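Local structure of hydrogenase maturation factor (Thermoanaerobacter tengcongensis, 3VTH) at residues P7-Q21 and N44-E57. The protein probably transfers a carbamoyl group from carbamoyl phosphate to the C-terminal cysteine of HypE, consuming ATP, in [NiFe]-hydrogenase maturation. Numbering follows the deposited sequence.
Sequences PQIQARQINIFGIVQ and NNSSGLYIEVEGEE
The extended side chain of Q21 carries its amide into the turn between strands 39-45 and 48-55, where NE2 donates to G48 O at 2.8 Å (163°) within the amide plane, and more weakly to N45 O. N45 N reaches G48 O from the opposite face. The amides of Q21 and N44 stack with planes 8° apart, the two side chains sliding past each other in opposite directions. Cut back to an alanine, Q21 would probably leave G48 O with N45 N alone of these two donors and N44 without its stacking partner. Q21 OE1 is held by Y151 N, and N44, a predicted active-site residue, lies beside R26 and a bound phosphate. From this end, 10-17 and 48-55 run antiparallel as neighbouring inner strands of the ferredoxin-like fold of the acylphosphatase domain, with helices 25-35 and 57-69 over one face. On that face, I16 CD1 touches both L49 CD2 and I51 CD1 at 4.0 Å; I14 CD1 meets V53 CG2, and F63 packs over I14 and V53. Across the other face the Y50 ring, CG anti to the backbone N, lies beside the N15 side chain, pointing the same way, its plane 74° from the amide, while Y50 OH bonds E52 OE2 at 2.5 Å. At the far end E56 OE1 accepts Q8 N, and OE2 forms a salt bridge with R5.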
# COMPACT_ATOMS: atom_id res chain seq x y z
N PRO A 7 -54.51 6.09 -5.23
CA PRO A 7 -53.12 5.71 -5.05
C PRO A 7 -52.88 4.28 -5.53
O PRO A 7 -53.74 3.41 -5.34
CB PRO A 7 -52.89 5.81 -3.53
CG PRO A 7 -54.06 6.59 -2.99
CD PRO A 7 -55.19 6.31 -3.94
N GLN A 8 -51.75 4.07 -6.19
CA GLN A 8 -51.35 2.74 -6.62
C GLN A 8 -50.07 2.39 -5.89
O GLN A 8 -49.01 2.96 -6.16
CB GLN A 8 -51.14 2.66 -8.14
CG GLN A 8 -52.41 2.65 -8.94
CD GLN A 8 -52.15 2.66 -10.44
OE1 GLN A 8 -51.26 1.96 -10.93
NE2 GLN A 8 -52.91 3.45 -11.15
N ILE A 9 -50.17 1.46 -4.95
CA ILE A 9 -49.06 1.15 -4.08
C ILE A 9 -48.36 -0.11 -4.59
O ILE A 9 -48.99 -1.13 -4.85
CB ILE A 9 -49.52 1.02 -2.60
CG1 ILE A 9 -50.30 2.29 -2.16
CG2 ILE A 9 -48.35 0.69 -1.66
CD1 ILE A 9 -49.47 3.63 -2.13
N GLN A 10 -47.05 0.00 -4.78
CA GLN A 10 -46.22 -1.12 -5.19
C GLN A 10 -45.13 -1.31 -4.14
O GLN A 10 -44.93 -0.45 -3.28
CB GLN A 10 -45.56 -0.84 -6.54
CG GLN A 10 -46.49 -0.97 -7.75
CD GLN A 10 -45.70 -1.20 -9.02
OE1 GLN A 10 -45.42 -0.27 -9.77
NE2 GLN A 10 -45.29 -2.45 -9.25
N ALA A 11 -44.42 -2.44 -4.21
CA ALA A 11 -43.34 -2.71 -3.28
C ALA A 11 -42.09 -3.19 -4.02
O ALA A 11 -42.18 -3.94 -4.99
CB ALA A 11 -43.78 -3.72 -2.23
N ARG A 12 -40.94 -2.74 -3.55
CA ARG A 12 -39.67 -3.19 -4.10
C ARG A 12 -38.73 -3.61 -2.98
O ARG A 12 -38.66 -2.95 -1.96
CB ARG A 12 -39.00 -2.09 -4.92
CG ARG A 12 -39.74 -1.69 -6.18
CD ARG A 12 -39.76 -2.80 -7.19
NE ARG A 12 -40.43 -2.38 -8.42
CZ ARG A 12 -41.74 -2.43 -8.62
NH1 ARG A 12 -42.56 -2.90 -7.68
NH2 ARG A 12 -42.24 -2.02 -9.78
N GLN A 13 -38.01 -4.71 -3.19
CA GLN A 13 -36.90 -5.05 -2.31
C GLN A 13 -35.62 -4.67 -3.04
O GLN A 13 -35.46 -5.00 -4.21
CB GLN A 13 -36.92 -6.53 -1.97
CG GLN A 13 -35.70 -7.02 -1.21
CD GLN A 13 -35.60 -8.53 -1.27
OE1 GLN A 13 -36.61 -9.22 -1.19
NE2 GLN A 13 -34.38 -9.04 -1.41
N ILE A 14 -34.73 -3.97 -2.34
CA ILE A 14 -33.49 -3.46 -2.92
C ILE A 14 -32.29 -3.90 -2.07
O ILE A 14 -32.25 -3.65 -0.87
CB ILE A 14 -33.52 -1.90 -3.06
CG1 ILE A 14 -34.73 -1.45 -3.90
CG2 ILE A 14 -32.20 -1.38 -3.70
CD1 ILE A 14 -35.14 0.01 -3.69
N ASN A 15 -31.33 -4.57 -2.70
CA ASN A 15 -30.09 -4.97 -2.02
C ASN A 15 -28.93 -4.24 -2.66
O ASN A 15 -28.82 -4.19 -3.89
CB ASN A 15 -29.87 -6.48 -2.14
CG ASN A 15 -30.91 -7.27 -1.40
OD1 ASN A 15 -30.77 -7.54 -0.21
ND2 ASN A 15 -31.98 -7.62 -2.09
N ILE A 16 -28.08 -3.66 -1.82
CA ILE A 16 -26.95 -2.90 -2.30
C ILE A 16 -25.67 -3.54 -1.76
O ILE A 16 -25.59 -3.88 -0.57
CB ILE A 16 -27.05 -1.43 -1.89
CG1 ILE A 16 -28.47 -0.89 -2.20
CG2 ILE A 16 -25.91 -0.58 -2.54
CD1 ILE A 16 -28.63 0.58 -2.09
N PHE A 17 -24.69 -3.72 -2.64
CA PHE A 17 -23.47 -4.46 -2.33
C PHE A 17 -22.23 -3.60 -2.57
O PHE A 17 -22.24 -2.73 -3.43
CB PHE A 17 -23.37 -5.72 -3.22
CG PHE A 17 -24.56 -6.63 -3.11
CD1 PHE A 17 -25.53 -6.64 -4.11
CD2 PHE A 17 -24.72 -7.46 -2.01
CE1 PHE A 17 -26.65 -7.49 -4.02
CE2 PHE A 17 -25.83 -8.31 -1.91
CZ PHE A 17 -26.80 -8.33 -2.91
N GLY A 18 -21.17 -3.89 -1.83
CA GLY A 18 -19.90 -3.16 -1.91
C GLY A 18 -19.54 -2.60 -0.55
O GLY A 18 -19.91 -3.16 0.48
N ILE A 19 -18.79 -1.49 -0.54
CA ILE A 19 -18.58 -0.78 0.71
C ILE A 19 -19.85 0.06 0.95
O ILE A 19 -20.01 1.16 0.41
CB ILE A 19 -17.30 0.08 0.70
CG1 ILE A 19 -16.07 -0.82 0.45
CG2 ILE A 19 -17.17 0.89 2.04
CD1 ILE A 19 -14.73 -0.07 0.32
N VAL A 20 -20.77 -0.50 1.72
CA VAL A 20 -22.10 0.09 1.86
C VAL A 20 -22.53 0.16 3.33
O VAL A 20 -23.70 0.48 3.62
CB VAL A 20 -23.13 -0.66 0.99
CG1 VAL A 20 -22.77 -0.57 -0.50
CG2 VAL A 20 -23.24 -2.14 1.42
N GLN A 21 -21.62 -0.15 4.24
CA GLN A 21 -21.89 -0.07 5.69
C GLN A 21 -20.85 0.84 6.32
O GLN A 21 -19.72 0.92 5.81
CB GLN A 21 -21.83 -1.44 6.36
CG GLN A 21 -22.80 -2.47 5.78
CD GLN A 21 -22.75 -3.79 6.51
OE1 GLN A 21 -21.88 -4.02 7.36
NE2 GLN A 21 -23.67 -4.69 6.17
N ASN A 44 -28.80 -3.04 7.90
CA ASN A 44 -27.57 -3.69 7.51
C ASN A 44 -27.71 -5.18 7.67
O ASN A 44 -28.17 -5.66 8.71
CB ASN A 44 -26.42 -3.21 8.40
CG ASN A 44 -25.85 -1.88 7.95
OD1 ASN A 44 -24.88 -1.39 8.53
ND2 ASN A 44 -26.45 -1.28 6.92
N ASN A 45 -27.34 -5.94 6.65
CA ASN A 45 -27.33 -7.40 6.81
C ASN A 45 -25.92 -7.90 6.56
O ASN A 45 -25.02 -7.09 6.41
CB ASN A 45 -28.42 -8.10 5.98
CG ASN A 45 -28.18 -8.01 4.48
OD1 ASN A 45 -27.13 -7.57 4.02
ND2 ASN A 45 -29.16 -8.46 3.71
N SER A 46 -25.70 -9.21 6.55
CA SER A 46 -24.33 -9.67 6.46
C SER A 46 -23.74 -9.55 5.04
O SER A 46 -22.56 -9.77 4.86
CB SER A 46 -24.14 -11.06 7.08
OG SER A 46 -25.10 -11.99 6.59
N SER A 47 -24.55 -9.16 4.06
CA SER A 47 -24.07 -9.09 2.69
C SER A 47 -24.06 -7.66 2.14
O SER A 47 -23.58 -7.42 1.03
CB SER A 47 -24.81 -10.09 1.78
OG SER A 47 -26.11 -9.61 1.50
N GLY A 48 -24.56 -6.73 2.95
CA GLY A 48 -24.57 -5.33 2.59
C GLY A 48 -25.72 -4.55 3.19
O GLY A 48 -25.88 -4.46 4.42
N LEU A 49 -26.52 -3.96 2.31
CA LEU A 49 -27.64 -3.14 2.73
C LEU A 49 -28.92 -3.73 2.14
O LEU A 49 -28.95 -4.09 0.96
CB LEU A 49 -27.44 -1.68 2.31
CG LEU A 49 -28.51 -0.71 2.79
CD1 LEU A 49 -28.30 -0.33 4.26
CD2 LEU A 49 -28.54 0.51 1.91
N TYR A 50 -29.93 -3.86 2.99
CA TYR A 50 -31.24 -4.38 2.62
C TYR A 50 -32.32 -3.30 2.80
O TYR A 50 -32.42 -2.65 3.86
CB TYR A 50 -31.56 -5.59 3.49
CG TYR A 50 -32.89 -6.25 3.20
CD1 TYR A 50 -34.08 -5.70 3.67
CD2 TYR A 50 -32.95 -7.44 2.49
CE1 TYR A 50 -35.30 -6.33 3.43
CE2 TYR A 50 -34.16 -8.07 2.23
CZ TYR A 50 -35.33 -7.51 2.71
OH TYR A 50 -36.52 -8.13 2.45
N ILE A 51 -33.14 -3.14 1.77
CA ILE A 51 -34.21 -2.13 1.75
C ILE A 51 -35.51 -2.75 1.25
O ILE A 51 -35.49 -3.53 0.29
CB ILE A 51 -33.87 -0.94 0.82
CG1 ILE A 51 -32.57 -0.24 1.24
CG2 ILE A 51 -35.02 0.10 0.80
CD1 ILE A 51 -31.94 0.59 0.11
N GLU A 52 -36.61 -2.42 1.91
CA GLU A 52 -37.96 -2.69 1.42
C GLU A 52 -38.69 -1.34 1.37
O GLU A 52 -38.77 -0.65 2.40
CB GLU A 52 -38.73 -3.63 2.35
CG GLU A 52 -38.21 -5.06 2.38
CD GLU A 52 -39.05 -6.01 3.24
OE1 GLU A 52 -40.22 -5.69 3.56
OE2 GLU A 52 -38.54 -7.10 3.60
N VAL A 53 -39.18 -0.96 0.20
CA VAL A 53 -39.96 0.28 0.06
C VAL A 53 -41.30 -0.01 -0.59
O VAL A 53 -41.38 -0.85 -1.49
CB VAL A 53 -39.21 1.39 -0.74
CG1 VAL A 53 -38.12 2.04 0.12
CG2 VAL A 53 -38.60 0.82 -2.04
N GLU A 54 -42.33 0.67 -0.10
CA GLU A 54 -43.69 0.61 -0.65
C GLU A 54 -44.17 2.02 -0.88
O GLU A 54 -44.04 2.87 0.01
CB GLU A 54 -44.66 -0.09 0.32
CG GLU A 54 -44.13 -1.41 0.85
CD GLU A 54 -45.15 -2.22 1.63
OE1 GLU A 54 -44.95 -3.45 1.68
OE2 GLU A 54 -46.11 -1.65 2.21
N GLY A 55 -44.69 2.27 -2.08
CA GLY A 55 -45.35 3.54 -2.42
C GLY A 55 -45.73 3.60 -3.89
O GLY A 55 -45.84 2.56 -4.55
N GLU A 56 -45.93 4.81 -4.40
CA GLU A 56 -46.17 5.03 -5.82
C GLU A 56 -44.92 4.66 -6.61
O GLU A 56 -43.80 4.92 -6.16
CB GLU A 56 -46.54 6.49 -6.11
CG GLU A 56 -47.85 6.95 -5.49
CD GLU A 56 -49.09 6.43 -6.21
OE1 GLU A 56 -50.19 6.55 -5.62
OE2 GLU A 56 -49.00 5.93 -7.36
N GLU A 57 -45.13 4.07 -7.78
CA GLU A 57 -44.03 3.65 -8.65
C GLU A 57 -43.10 4.82 -8.95
O GLU A 57 -41.88 4.66 -8.95
CB GLU A 57 -44.58 3.09 -9.97
CG GLU A 57 -43.48 2.55 -10.91
CD GLU A 57 -44.04 2.00 -12.22
OE1 GLU A 57 -43.38 1.12 -12.81
OE2 GLU A 57 -45.14 2.44 -12.65
O HOH W 1 -47.66 3.16 -8.46
O HOH W 2 -21.54 -6.43 -0.30